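Local coordinates for protein ferredoxin (Rhodopseudomonas palustris, PDB 4LTU) that carries a single [2Fe-2S] cluster and probably shuttles electrons to a redox partner, as adrenodoxin/putidaredoxin-type ferredoxins do, at residues F26-N30 / H31-S35. Residues are numbered along the deposited sequence; the frame is centred on the assembly and turned at random.
Sequences FAALN and HGIDS
Ala-27 and Ala-28 meet His-31 and Ile-33 in a local C-terminal helix cap, where helix 24-29 of this ferredoxin fold runs out into the loop leading toward the cluster cysteines. The His-31 ring adds a side-chain donor at the last turn: ND1 gives its hydrogen to Ala-27 O at 2.6 Å, nearly straight at 164°. The carbonyl lies at the ring edge, in plane, and is met on a lone pair. CG of His-31 stands anti to its own carbonyl carbon (chi1 -54°), which swings the ring back over the helix end, with Asn-30 O over one face.

Next door, Ala-28 O takes two hydrogens from opposite faces of its plane, from His-31 N at 3.2 Å and from Ile-33 N at 3.1 Å. Gly-32 makes the bend between them with a positive phi of 78°. Closing the turn, Ile-33 sets CG2 4.0 Å from Ala-28 CB. Just before His-31, Asn-30 reaches back a turn: its ND2 bonds to Phe-26 O at 3.1 Å and sits over the centre of the Phe-26 ring, 3.2 Å above its plane, an amide-aromatic contact. Were His-31 replaced by an alanine, Ala-27 O would probably lose its side-chain donor and the start of the loop be freer to move.

Beneath the cap, Ala-27 and Ile-33 pack on Val-16 of strand 13-17, while His-31 touches Asp-17. Phe-6 of strand 3-7 receives both Ala-28 and Ile-33, so that helix end and loop pack on two neighbouring strands of the sheet, 3-7 and the outermost 13-17.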
loop_
_atom_site.group_PDB
_atom_site.type_symbol
_atom_site.label_atom_id
_atom_site.label_comp_id
_atom_site.label_asym_id
_atom_site.label_seq_id
_atom_site.Cartn_x
_atom_site.Cartn_y
_atom_site.Cartn_z
ATOM N N PHE A 26 5.822 -3.443 4.672
ATOM C CA PHE A 26 6.724 -4.369 5.288
ATOM C C PHE A 26 6.617 -5.687 4.503
ATOM O O PHE A 26 7.624 -6.212 4.004
ATOM C CB PHE A 26 6.350 -4.544 6.769
ATOM C CG PHE A 26 7.163 -5.593 7.482
ATOM C CD1 PHE A 26 8.323 -5.241 8.183
ATOM C CD2 PHE A 26 6.768 -6.941 7.453
ATOM C CE1 PHE A 26 9.082 -6.209 8.839
ATOM C CE2 PHE A 26 7.510 -7.909 8.099
ATOM C CZ PHE A 26 8.680 -7.547 8.799
ATOM N N ALA A 27 5.389 -6.181 4.374
ATOM C CA ALA A 27 5.103 -7.376 3.598
ATOM C C ALA A 27 5.718 -7.336 2.201
ATOM O O ALA A 27 6.379 -8.273 1.807
ATOM C CB ALA A 27 3.577 -7.615 3.516
ATOM N N ALA A 28 5.484 -6.259 1.461
ATOM C CA ALA A 28 6.131 -6.036 0.160
ATOM C C ALA A 28 7.668 -6.189 0.176
ATOM O O ALA A 28 8.252 -6.964 -0.603
ATOM C CB ALA A 28 5.765 -4.664 -0.358
ATOM N N LEU A 29 8.312 -5.448 1.074
ATOM C CA LEU A 29 9.768 -5.293 1.064
ATOM C C LEU A 29 10.480 -6.558 1.475
ATOM O O LEU A 29 11.615 -6.788 1.095
ATOM C CB LEU A 29 10.174 -4.152 1.994
ATOM C CG LEU A 29 9.684 -2.784 1.533
ATOM C CD1 LEU A 29 10.030 -1.789 2.622
ATOM C CD2 LEU A 29 10.369 -2.432 0.220
ATOM N N ASN A 30 9.778 -7.372 2.255
ATOM C CA ASN A 30 10.317 -8.593 2.809
ATOM C C ASN A 30 10.045 -9.830 1.927
ATOM O O ASN A 30 10.451 -10.956 2.242
ATOM C CB ASN A 30 9.813 -8.717 4.246
ATOM C CG ASN A 30 10.654 -7.873 5.209
ATOM O OD1 ASN A 30 11.809 -8.195 5.445
ATOM N ND2 ASN A 30 10.106 -6.770 5.710
ATOM N N HIS A 31 9.366 -9.598 0.802
ATOM C CA HIS A 31 9.101 -10.652 -0.149
ATOM C C HIS A 31 9.270 -10.092 -1.548
ATOM O O HIS A 31 8.384 -10.258 -2.365
ATOM C CB HIS A 31 7.665 -11.210 0.006
ATOM C CG HIS A 31 7.320 -11.669 1.381
ATOM N ND1 HIS A 31 6.920 -10.798 2.375
ATOM C CD2 HIS A 31 7.300 -12.908 1.933
ATOM C CE1 HIS A 31 6.658 -11.484 3.479
ATOM N NE2 HIS A 31 6.883 -12.764 3.239
ATOM N N GLY A 32 10.372 -9.385 -1.800
ATOM C CA GLY A 32 10.814 -9.045 -3.154
ATOM C C GLY A 32 10.225 -7.934 -4.017
ATOM O O GLY A 32 10.614 -7.813 -5.192
ATOM N N ILE A 33 9.317 -7.130 -3.465
ATOM C CA ILE A 33 8.665 -6.022 -4.209
ATOM C C ILE A 33 9.402 -4.676 -4.071
ATOM O O ILE A 33 9.022 -3.800 -3.272
ATOM C CB ILE A 33 7.126 -5.945 -3.904
ATOM C CG1 ILE A 33 6.391 -7.009 -4.734
ATOM C CG2 ILE A 33 6.529 -4.585 -4.257
ATOM C CD1 ILE A 33 5.146 -7.557 -4.116
ATOM N N ASP A 34 10.434 -4.524 -4.904
ATOM C CA ASP A 34 11.364 -3.387 -4.906
ATOM C C ASP A 34 10.778 -2.012 -5.235
ATOM O O ASP A 34 11.260 -0.985 -4.731
ATOM C CB ASP A 34 12.550 -3.688 -5.857
ATOM C CG ASP A 34 13.559 -4.676 -5.252
ATOM O OD1 ASP A 34 13.684 -4.729 -4.010
ATOM O OD2 ASP A 34 14.239 -5.397 -6.020
ATOM N N SER A 35 9.744 -1.978 -6.071
ATOM C CA SER A 35 9.176 -0.705 -6.525
ATOM C C SER A 35 8.721 0.265 -5.419
ATOM O O SER A 35 8.668 1.494 -5.645
ATOM C CB SER A 35 8.005 -0.973 -7.460
ATOM O OG SER A 35 7.102 -1.871 -6.852
#